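Local structure of vascular protein tyrosine phosphatase 1 (Rattus norvegicus, 3I36) at residues L285-T289 against E290-V294; F46-E49 against Y50-K54; V177-P180 against E181-I184; I221-R224 against Y225-D229. The protein probably hydrolyses phosphotyrosine in other proteins to tyrosine and phosphate, this chain being the catalytic domain of a receptor-type membrane enzyme. All coordinates share one frame; numbering follows the deposited sequence.

Interaction 1: residues L285-T289 against E290-V294; sequences LMVQT and EDQYV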
loop_
_atom_site.group_PDB
_atom_site.type_symbol
_atom_site.label_atom_id
_atom_site.label_comp_id
_atom_site.label_asym_id
_atom_site.label_seq_id
_atom_site.Cartn_x
_atom_site.Cartn_y
_atom_site.Cartn_z
ATOM N N LEU A 285 3.206 -9.002 -7.391
ATOM C CA LEU A 285 2.463 -8.103 -8.259
ATOM C C LEU A 285 2.545 -6.630 -7.889
ATOM O O LEU A 285 1.837 -5.817 -8.467
ATOM C CB LEU A 285 0.995 -8.533 -8.288
ATOM C CG LEU A 285 0.768 -9.895 -8.929
ATOM C CD1 LEU A 285 -0.646 -10.353 -8.704
ATOM C CD2 LEU A 285 1.103 -9.831 -10.430
ATOM N N MET A 286 3.379 -6.282 -6.915
ATOM C CA MET A 286 3.464 -4.888 -6.496
ATOM C C MET A 286 3.757 -4.041 -7.719
ATOM O O MET A 286 4.726 -4.308 -8.431
ATOM C CB MET A 286 4.547 -4.702 -5.440
ATOM C CG MET A 286 4.358 -5.598 -4.221
ATOM S SD MET A 286 2.700 -5.421 -3.529
ATOM C CE MET A 286 2.765 -3.722 -3.027
ATOM N N VAL A 287 2.907 -3.043 -7.961
ATOM C CA VAL A 287 2.914 -2.286 -9.209
ATOM C C VAL A 287 2.540 -3.280 -10.294
ATOM O O VAL A 287 3.383 -3.899 -10.949
ATOM C CB VAL A 287 4.270 -1.585 -9.492
ATOM C CG1 VAL A 287 4.154 -0.665 -10.722
ATOM C CG2 VAL A 287 4.689 -0.771 -8.277
ATOM N N GLN A 288 1.240 -3.423 -10.454
ATOM C CA GLN A 288 0.681 -4.626 -11.033
ATOM C C GLN A 288 0.497 -4.525 -12.534
ATOM O O GLN A 288 0.343 -5.534 -13.206
ATOM C CB GLN A 288 -0.656 -4.905 -10.370
ATOM C CG GLN A 288 -1.333 -6.150 -10.869
ATOM C CD GLN A 288 -2.559 -6.444 -10.071
ATOM O OE1 GLN A 288 -3.161 -5.536 -9.483
ATOM N NE2 GLN A 288 -2.933 -7.718 -10.008
ATOM N N THR A 289 0.517 -3.303 -13.054
ATOM C CA THR A 289 0.375 -3.101 -14.481
ATOM C C THR A 289 1.535 -2.254 -14.993
ATOM O O THR A 289 2.139 -1.483 -14.258
ATOM C CB THR A 289 -0.963 -2.396 -14.832
ATOM O OG1 THR A 289 -0.920 -1.038 -14.375
ATOM C CG2 THR A 289 -2.122 -3.102 -14.163
ATOM N N GLU A 290 1.846 -2.407 -16.265
ATOM C CA GLU A 290 2.872 -1.593 -16.871
ATOM C C GLU A 290 2.478 -0.117 -16.793
ATOM O O GLU A 290 3.319 0.735 -16.571
ATOM C CB GLU A 290 3.041 -2.022 -18.320
ATOM C CG GLU A 290 4.210 -1.429 -19.003
ATOM C CD GLU A 290 4.269 -1.899 -20.427
ATOM O OE1 GLU A 290 4.612 -3.076 -20.618
ATOM O OE2 GLU A 290 3.945 -1.100 -21.327
ATOM N N ASP A 291 1.195 0.180 -16.958
ATOM C CA ASP A 291 0.730 1.562 -16.876
ATOM C C ASP A 291 1.104 2.149 -15.519
ATOM O O ASP A 291 1.574 3.286 -15.417
ATOM C CB ASP A 291 -0.794 1.648 -17.070
ATOM C CG ASP A 291 -1.241 1.235 -18.466
ATOM O OD1 ASP A 291 -0.396 0.845 -19.298
ATOM O OD2 ASP A 291 -2.457 1.314 -18.732
ATOM N N GLN A 292 0.911 1.368 -14.465
ATOM C CA GLN A 292 1.301 1.842 -13.146
ATOM C C GLN A 292 2.789 2.111 -13.081
ATOM O O GLN A 292 3.214 3.093 -12.490
ATOM C CB GLN A 292 0.910 0.840 -12.058
ATOM C CG GLN A 292 -0.582 0.830 -11.824
ATOM C CD GLN A 292 -1.036 -0.333 -10.987
ATOM O OE1 GLN A 292 -0.234 -1.175 -10.589
ATOM N NE2 GLN A 292 -2.334 -0.396 -10.724
ATOM N N TYR A 293 3.576 1.214 -13.659
ATOM C CA TYR A 293 5.022 1.368 -13.633
ATOM C C TYR A 293 5.441 2.631 -14.379
ATOM O O TYR A 293 6.332 3.352 -13.942
ATOM C CB TYR A 293 5.687 0.154 -14.259
ATOM C CG TYR A 293 7.189 0.142 -14.123
ATOM C CD1 TYR A 293 7.789 -0.292 -12.956
ATOM C CD2 TYR A 293 8.005 0.572 -15.160
ATOM C CE1 TYR A 293 9.153 -0.312 -12.818
ATOM C CE2 TYR A 293 9.381 0.546 -15.037
ATOM C CZ TYR A 293 9.947 0.107 -13.854
ATOM O OH TYR A 293 11.311 0.071 -13.702
ATOM N N VAL A 294 4.809 2.881 -15.516
ATOM C CA VAL A 294 5.093 4.101 -16.250
ATOM C C VAL A 294 4.624 5.298 -15.442
ATOM O O VAL A 294 5.306 6.311 -15.371
ATOM C CB VAL A 294 4.434 4.101 -17.636
ATOM C CG1 VAL A 294 4.627 5.462 -18.314
ATOM C CG2 VAL A 294 5.022 2.981 -18.482
HETATM O O HOH W 1 -3.803 -2.884 -10.017
#
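T289 and Q292 form a capping box at the N terminus of helix 290-305, directly after the glutamine loop of the tyrosine phosphatase fold. The polar contacts carry the turn. T289 is the N-cap. Its OG1 accepts from Q292 N at 3.0 Å, with an angle of 157° at the hydrogen. The hydroxyl gets there because chi1 is 69°, which places OG1 between the backbone N and the carbonyl carbon. The Q292 chain runs back past it at about a right angle and is extended beyond CG. Its amide oxygen OE1 takes two backbone N-H groups. Q288 N binds OE1 at 2.7 Å, nearly along the C=O axis, and T289 N adds a weak bond at 3.3 Å. Y293 N donates to T289 O at 3.1 Å, the first backbone turn of the helix. With an alanine in place of Q292, the amides of Q288 and T289 would probably lose their shared acceptor and the loop before the helix could shift. Q288 probably binds substrate, and Q292 holds its backbone N in place. V248, in the segment that probably binds the phosphate, also touches the Q288 side chain. The apolar part is small. V287 CG1 lies 3.9 Å from Y293 CB, at the edge of the tyrosine ring and near its plane. One water bridges the two glutamine side chains: it donates to Q288 OE1 at 2.8 Å and accepts from Q292 NE2 at 3.0 Å.

Interaction 2: residues F46-E49 against Y50-K54; sequences FAEE and YEDLK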
loop_
_atom_site.group_PDB
_atom_site.type_symbol
_atom_site.label_atom_id
_atom_site.label_comp_id
_atom_site.label_asym_id
_atom_site.label_seq_id
_atom_site.Cartn_x
_atom_site.Cartn_y
_atom_site.Cartn_z
ATOM N N PHE A 46 10.507 1.292 -20.789
ATOM C CA PHE A 46 9.754 1.027 -19.568
ATOM C C PHE A 46 9.166 -0.375 -19.599
ATOM O O PHE A 46 9.169 -1.081 -18.594
ATOM C CB PHE A 46 8.639 2.052 -19.385
ATOM C CG PHE A 46 9.131 3.417 -19.026
ATOM C CD1 PHE A 46 8.646 4.540 -19.676
ATOM C CD2 PHE A 46 10.082 3.580 -18.030
ATOM C CE1 PHE A 46 9.099 5.798 -19.337
ATOM C CE2 PHE A 46 10.541 4.838 -17.693
ATOM C CZ PHE A 46 10.048 5.944 -18.341
ATOM N N ALA A 47 8.649 -0.772 -20.753
ATOM C CA ALA A 47 8.086 -2.104 -20.910
ATOM C C ALA A 47 9.149 -3.159 -20.630
ATOM O O ALA A 47 8.869 -4.185 -20.015
ATOM C CB ALA A 47 7.497 -2.281 -22.316
ATOM N N GLU A 48 10.370 -2.896 -21.086
ATOM C CA GLU A 48 11.475 -3.818 -20.872
ATOM C C GLU A 48 11.833 -3.923 -19.394
ATOM O O GLU A 48 12.066 -5.017 -18.870
ATOM C CB GLU A 48 12.701 -3.370 -21.666
ATOM C CG GLU A 48 13.882 -4.317 -21.533
ATOM C CD GLU A 48 15.051 -3.901 -22.413
ATOM O OE1 GLU A 48 15.278 -2.680 -22.561
ATOM O OE2 GLU A 48 15.731 -4.794 -22.960
ATOM N N GLU A 49 11.889 -2.780 -18.722
ATOM C CA GLU A 49 12.212 -2.782 -17.300
ATOM C C GLU A 49 11.145 -3.565 -16.567
ATOM O O GLU A 49 11.436 -4.392 -15.706
ATOM C CB GLU A 49 12.258 -1.357 -16.756
ATOM C CG GLU A 49 13.490 -0.604 -17.157
ATOM C CD GLU A 49 13.486 0.816 -16.638
ATOM O OE1 GLU A 49 14.269 1.627 -17.160
ATOM O OE2 GLU A 49 12.697 1.115 -15.716
ATOM N N TYR A 50 9.896 -3.290 -16.921
ATOM C CA TYR A 50 8.781 -3.892 -16.227
ATOM C C TYR A 50 8.734 -5.394 -16.498
ATOM O O TYR A 50 8.425 -6.183 -15.611
ATOM C CB TYR A 50 7.483 -3.214 -16.656
ATOM C CG TYR A 50 6.329 -3.626 -15.803
ATOM C CD1 TYR A 50 6.232 -3.198 -14.483
ATOM C CD2 TYR A 50 5.343 -4.458 -16.306
ATOM C CE1 TYR A 50 5.173 -3.592 -13.690
ATOM C CE2 TYR A 50 4.288 -4.851 -15.531
ATOM C CZ TYR A 50 4.211 -4.420 -14.223
ATOM O OH TYR A 50 3.157 -4.822 -13.467
ATOM N N GLU A 51 9.062 -5.788 -17.724
ATOM C CA GLU A 51 9.108 -7.203 -18.071
ATOM C C GLU A 51 10.207 -7.900 -17.284
ATOM O O GLU A 51 10.061 -9.050 -16.861
ATOM C CB GLU A 51 9.340 -7.383 -19.572
ATOM C CG GLU A 51 9.636 -8.819 -19.989
ATOM C CD GLU A 51 8.441 -9.748 -19.832
ATOM O OE1 GLU A 51 7.314 -9.264 -19.581
ATOM O OE2 GLU A 51 8.630 -10.973 -19.964
ATOM N N ASP A 52 11.303 -7.190 -17.064
ATOM C CA ASP A 52 12.415 -7.722 -16.270
ATOM C C ASP A 52 12.014 -7.974 -14.830
ATOM O O ASP A 52 12.606 -8.805 -14.146
ATOM C CB ASP A 52 13.589 -6.750 -16.286
ATOM C CG ASP A 52 14.420 -6.878 -17.531
ATOM O OD1 ASP A 52 14.238 -7.874 -18.267
ATOM O OD2 ASP A 52 15.253 -5.986 -17.769
ATOM N N LEU A 53 11.010 -7.238 -14.373
ATOM C CA LEU A 53 10.501 -7.410 -13.024
ATOM C C LEU A 53 9.523 -8.583 -12.918
ATOM O O LEU A 53 9.205 -9.031 -11.816
ATOM C CB LEU A 53 9.807 -6.127 -12.573
ATOM C CG LEU A 53 10.762 -4.958 -12.293
ATOM C CD1 LEU A 53 9.975 -3.688 -12.075
ATOM C CD2 LEU A 53 11.638 -5.270 -11.087
ATOM N N LYS A 54 9.068 -9.080 -14.059
ATOM C CA LYS A 54 7.916 -9.977 -14.090
ATOM C C LYS A 54 8.001 -11.147 -13.111
ATOM O O LYS A 54 7.035 -11.462 -12.411
ATOM C CB LYS A 54 7.691 -10.513 -15.511
ATOM C CG LYS A 54 6.399 -11.299 -15.660
ATOM C CD LYS A 54 6.138 -11.711 -17.116
ATOM C CE LYS A 54 7.245 -12.598 -17.649
ATOM N NZ LYS A 54 7.028 -12.966 -19.080
#
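E51 N donates to A47 O at 2.8 Å, the shortest backbone bond between 46-49 and 50-54. The angle at its hydrogen is 151°. Y50 N to F46 O and D52 N to E48 O repeat the same i to i+4 step of helix 28-53. The last turn is looser. L53 N reaches E49 O at 3.2 Å, but only weakly, and shares its hydrogen with a second weak bond to Y50 O. K54 N steps back three residues, to E51 O. Side chains lie along these carbonyls. D52 has CG beside its backbone N (chi1 -81°), which lays the carboxylate carbon 3.3 Å from E48 O. The carboxylates of E48 and D52 stay apart, with OE2 and OD2 separated by 5.3 Å; at this distance the two like charges probably repel each other slightly. E51 bends at chi2, and its OE2 meets K54 NZ at 2.7 Å in a salt bridge. The lysine comes on the syn side of that oxygen, close to the carboxylate plane. The buried carboxylate of E49 is held at both oxygens: OE1 by the hydroxyl of Y34, OE2 by that of Y293. Y50 OH bonds V287 O, which ties this helix to the glutamine loop. F46 packs on V294 and N297 of helix 290-305, while L53 rests on Y273 and V276 of helix 272-280.

Interaction 3: residues V177-P180 against E181-I184; sequences VVLP and EWTI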
loop_
_atom_site.group_PDB
_atom_site.type_symbol
_atom_site.label_atom_id
_atom_site.label_comp_id
_atom_site.label_asym_id
_atom_site.label_seq_id
_atom_site.Cartn_x
_atom_site.Cartn_y
_atom_site.Cartn_z
ATOM N N VAL A 177 -13.368 14.097 6.832
ATOM C CA VAL A 177 -13.367 15.210 5.914
ATOM C C VAL A 177 -13.375 14.653 4.508
ATOM O O VAL A 177 -12.466 13.913 4.112
ATOM C CB VAL A 177 -12.132 16.076 6.096
ATOM C CG1 VAL A 177 -12.169 17.258 5.128
ATOM C CG2 VAL A 177 -12.048 16.560 7.534
ATOM N N VAL A 178 -14.416 14.994 3.759
ATOM C CA VAL A 178 -14.530 14.524 2.389
ATOM C C VAL A 178 -14.138 15.616 1.409
ATOM O O VAL A 178 -14.597 16.746 1.509
ATOM C CB VAL A 178 -15.952 14.070 2.073
ATOM C CG1 VAL A 178 -16.044 13.583 0.634
ATOM C CG2 VAL A 178 -16.383 12.985 3.043
ATOM N N LEU A 179 -13.248 15.272 0.489
ATOM C CA LEU A 179 -12.990 16.089 -0.684
ATOM C C LEU A 179 -13.315 15.199 -1.869
ATOM O O LEU A 179 -13.454 13.997 -1.708
ATOM C CB LEU A 179 -11.528 16.526 -0.742
ATOM C CG LEU A 179 -11.043 17.460 0.369
ATOM C CD1 LEU A 179 -9.592 17.861 0.114
ATOM C CD2 LEU A 179 -11.940 18.693 0.472
ATOM N N PRO A 180 -13.453 15.779 -3.062
ATOM C CA PRO A 180 -13.727 14.893 -4.199
ATOM C C PRO A 180 -12.588 13.903 -4.406
ATOM O O PRO A 180 -12.825 12.750 -4.760
ATOM C CB PRO A 180 -13.816 15.863 -5.380
ATOM C CG PRO A 180 -14.225 17.176 -4.760
ATOM C CD PRO A 180 -13.529 17.206 -3.424
ATOM N N GLU A 181 -11.364 14.352 -4.151
ATOM C CA GLU A 181 -10.160 13.577 -4.456
ATOM C C GLU A 181 -9.915 12.476 -3.439
ATOM O O GLU A 181 -9.480 11.383 -3.785
ATOM C CB GLU A 181 -8.941 14.503 -4.503
ATOM C CG GLU A 181 -8.975 15.502 -5.652
ATOM C CD GLU A 181 -9.973 16.633 -5.431
ATOM O OE1 GLU A 181 -10.325 16.899 -4.257
ATOM O OE2 GLU A 181 -10.392 17.261 -6.430
ATOM N N TRP A 182 -10.175 12.786 -2.177
ATOM C CA TRP A 182 -9.982 11.823 -1.109
ATOM C C TRP A 182 -10.733 12.223 0.140
ATOM O O TRP A 182 -11.123 13.383 0.328
ATOM C CB TRP A 182 -8.499 11.657 -0.768
ATOM C CG TRP A 182 -7.779 12.948 -0.493
ATOM C CD1 TRP A 182 -7.868 13.727 0.631
ATOM C CD2 TRP A 182 -6.849 13.597 -1.359
ATOM N NE1 TRP A 182 -7.044 14.822 0.512
ATOM C CE2 TRP A 182 -6.404 14.763 -0.698
ATOM C CE3 TRP A 182 -6.339 13.297 -2.626
ATOM C CZ2 TRP A 182 -5.470 15.634 -1.268
ATOM C CZ3 TRP A 182 -5.418 14.168 -3.191
ATOM C CH2 TRP A 182 -4.995 15.324 -2.509
ATOM N N THR A 183 -10.928 11.234 0.995
ATOM C CA THR A 183 -11.576 11.437 2.266
ATOM C C THR A 183 -10.593 11.034 3.333
ATOM O O THR A 183 -9.892 10.037 3.200
ATOM C CB THR A 183 -12.828 10.571 2.365
ATOM O OG1 THR A 183 -13.777 11.044 1.409
ATOM C CG2 THR A 183 -13.421 10.613 3.783
ATOM N N ILE A 184 -10.528 11.830 4.385
ATOM C CA ILE A 184 -9.649 11.527 5.477
ATOM C C ILE A 184 -10.507 11.297 6.695
ATOM O O ILE A 184 -11.388 12.108 7.020
ATOM C CB ILE A 184 -8.638 12.661 5.708
ATOM C CG1 ILE A 184 -7.746 12.800 4.465
ATOM C CG2 ILE A 184 -7.793 12.371 6.940
ATOM C CD1 ILE A 184 -6.839 14.006 4.486
HETATM O O HOH W 2 -10.511 14.908 2.490
HETATM O O HOH W 3 -13.387 11.450 -1.306
#
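V177-P180 and E181-I184 run antiparallel, 167° apart end to end, and a tight turn with helical backbone angles at P180 and E181 joins them. V177 and I184 are a hydrogen-bonded pair. V177 N meets I184 O at 2.8 Å and almost straight (169°), and I184 N returns to V177 O at 2.9 Å. V178 and T183 form the next, non-hydrogen-bonded pair. Beyond it, L179 N donates to W182 O at 2.8 Å, beside the turn. V177 O also receives a CA-H...O contact from T183 CA and a water that goes on to W182 O. A second water joins L179 O to T183 OG1. V178 and T183 point to one face of the hairpin, where T183 OG1 sits 3.5 Å from V178 CG1. L179 and W182 lie side by side and point the same way, with L179 CD1 4.0 Å from W182 NE1. E181 bends at chi2 (74°), which folds its OE1 back to 3.3 Å from P180 CD. The E181 backbone pairs with that of T206, and E181 O also accepts from the S207 hydroxyl. The whole is a beta hairpin closed by a tight turn, L179 to W182, with P180 and E181 at its corner. It belongs to the mixed sheet of the tyrosine phosphatase fold, where strand 182-191 lies between 169-178 and 196-205.

Interaction 4: residues I221-R224 against Y225-D229; sequences INFR and YLVRD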
loop_
_atom_site.group_PDB
_atom_site.type_symbol
_atom_site.label_atom_id
_atom_site.label_comp_id
_atom_site.label_asym_id
_atom_site.label_seq_id
_atom_site.Cartn_x
_atom_site.Cartn_y
_atom_site.Cartn_z
ATOM N N ILE A 221 0.408 12.493 -5.512
ATOM C CA ILE A 221 1.618 12.954 -4.839
ATOM C C ILE A 221 1.269 13.855 -3.654
ATOM O O ILE A 221 1.842 13.716 -2.577
ATOM C CB ILE A 221 2.570 13.663 -5.809
ATOM C CG1 ILE A 221 3.205 12.645 -6.760
ATOM C CG2 ILE A 221 3.635 14.440 -5.041
ATOM C CD1 ILE A 221 3.793 13.258 -8.029
ATOM N N ASN A 222 0.323 14.773 -3.845
ATOM C CA ASN A 222 -0.145 15.612 -2.752
ATOM C C ASN A 222 -0.777 14.783 -1.640
ATOM O O ASN A 222 -0.621 15.081 -0.460
ATOM C CB ASN A 222 -1.135 16.654 -3.271
ATOM C CG ASN A 222 -0.485 17.656 -4.201
ATOM O OD1 ASN A 222 0.728 17.869 -4.157
ATOM N ND2 ASN A 222 -1.294 18.283 -5.051
ATOM N N PHE A 223 -1.499 13.741 -2.035
ATOM C CA PHE A 223 -2.116 12.824 -1.089
ATOM C C PHE A 223 -1.013 12.126 -0.298
ATOM O O PHE A 223 -1.087 12.034 0.928
ATOM C CB PHE A 223 -2.953 11.823 -1.872
ATOM C CG PHE A 223 -3.520 10.713 -1.064
ATOM C CD1 PHE A 223 -4.693 10.887 -0.353
ATOM C CD2 PHE A 223 -2.925 9.462 -1.072
ATOM C CE1 PHE A 223 -5.247 9.836 0.349
ATOM C CE2 PHE A 223 -3.475 8.412 -0.360
ATOM C CZ PHE A 223 -4.645 8.604 0.350
ATOM N N ARG A 224 0.014 11.642 -0.993
ATOM C CA ARG A 224 1.171 11.080 -0.297
ATOM C C ARG A 224 1.759 12.077 0.693
ATOM O O ARG A 224 2.092 11.721 1.831
ATOM C CB ARG A 224 2.284 10.603 -1.247
ATOM C CG ARG A 224 3.220 9.659 -0.477
ATOM C CD ARG A 224 4.740 9.915 -0.513
ATOM N NE ARG A 224 5.155 11.271 -0.235
ATOM C CZ ARG A 224 6.332 11.641 0.283
ATOM N NH1 ARG A 224 7.251 10.773 0.679
ATOM N NH2 ARG A 224 6.581 12.930 0.427
ATOM N N TYR A 225 1.934 13.323 0.265
ATOM C CA TYR A 225 2.445 14.336 1.179
ATOM C C TYR A 225 1.562 14.471 2.415
ATOM O O TYR A 225 2.066 14.641 3.518
ATOM C CB TYR A 225 2.643 15.689 0.486
ATOM C CG TYR A 225 3.913 15.746 -0.334
ATOM C CD1 TYR A 225 5.162 15.732 0.281
ATOM C CD2 TYR A 225 3.866 15.797 -1.719
ATOM C CE1 TYR A 225 6.322 15.773 -0.464
ATOM C CE2 TYR A 225 5.025 15.849 -2.471
ATOM C CZ TYR A 225 6.244 15.832 -1.841
ATOM O OH TYR A 225 7.388 15.871 -2.590
ATOM N N LEU A 226 0.248 14.381 2.239
ATOM C CA LEU A 226 -0.654 14.463 3.391
ATOM C C LEU A 226 -0.394 13.316 4.360
ATOM O O LEU A 226 -0.298 13.511 5.576
ATOM C CB LEU A 226 -2.112 14.444 2.936
ATOM C CG LEU A 226 -2.605 15.694 2.206
ATOM C CD1 LEU A 226 -4.092 15.592 1.921
ATOM C CD2 LEU A 226 -2.289 16.957 3.018
ATOM N N VAL A 227 -0.274 12.113 3.810
ATOM C CA VAL A 227 0.011 10.947 4.627
ATOM C C VAL A 227 1.301 11.177 5.387
ATOM O O VAL A 227 1.386 10.948 6.594
ATOM C CB VAL A 227 0.144 9.681 3.763
ATOM C CG1 VAL A 227 0.544 8.473 4.611
ATOM C CG2 VAL A 227 -1.149 9.414 3.024
ATOM N N ARG A 228 2.318 11.627 4.669
ATOM C CA ARG A 228 3.626 11.846 5.267
ATOM C C ARG A 228 3.589 12.931 6.339
ATOM O O ARG A 228 4.250 12.830 7.380
ATOM C CB ARG A 228 4.640 12.178 4.171
ATOM C CG ARG A 228 5.194 10.914 3.504
ATOM C CD ARG A 228 5.818 10.077 4.586
ATOM N NE ARG A 228 6.163 8.724 4.172
ATOM C CZ ARG A 228 6.484 7.767 5.032
ATOM N NH1 ARG A 228 6.485 8.039 6.329
ATOM N NH2 ARG A 228 6.791 6.546 4.609
ATOM N N ASP A 229 2.810 13.972 6.084
ATOM C CA ASP A 229 2.674 15.039 7.056
ATOM C C ASP A 229 2.175 14.465 8.375
ATOM O O ASP A 229 2.698 14.766 9.455
ATOM C CB ASP A 229 1.708 16.095 6.544
ATOM C CG ASP A 229 1.687 17.322 7.428
ATOM O OD1 ASP A 229 2.694 18.058 7.440
ATOM O OD2 ASP A 229 0.670 17.533 8.114
#
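R224 reaches over Y225 and R228 from CB to its guanidinium. CB and CG lie beside Y225 N, and CG is anti to the R224 backbone N (chi1 -163°). Bends at chi2 and chi3 carry the chain forward along the helix to R228, where CD comes 4.2 Å from R228 CG and NE 3.8 Å from it. CZ follows at 3.5 Å, with R228 CG over the centre of one guanidinium face. CZ also lies 4.5 Å from the Y225 ring centroid, a cation-pi contact with the planes almost perpendicular. NH2 is the guanidinium atom nearest that ring, by CE1; a second conformer of Y225 makes both less certain. NH1 ends in a salt bridge to D258, whose other oxygen takes R228 NH2. The carboxylate probably offsets the two nearby positive charges. With an alanine at R224, D258 OD1 would probably lose its charged mate and R228 CG its flat cover. V227 CG2 lies over one face of the F223 ring, toward its rim, 4.2 Å from F223 CE2. Helix 218-231 packs on the central sheet through F223 and V227 and joins helix 249-267 through R224 and R228, as a helix of the tyrosine phosphatase fold.

From the N terminus the order is interaction 2, interaction 3, interaction 4, interaction 1. All four are local and in series, and none nests within or crosses another. Only interaction 3 closes a loop, the tight turn of its hairpin; interactions 2 and 4 lie within helices and interaction 1 starts one. In space they form two pairs. Interactions 1 and 2 touch, their centres about 9 Å apart, and join the early helix 28-53 to the late helix 290-305. Interactions 3 and 4 touch, with centres about 13 Å apart: W182 NE1 lies 3.4 Å from L226 CD1, tying the hairpin to helix 218-231. The nearest atoms of interactions 2 and 3 are about 23 Å apart.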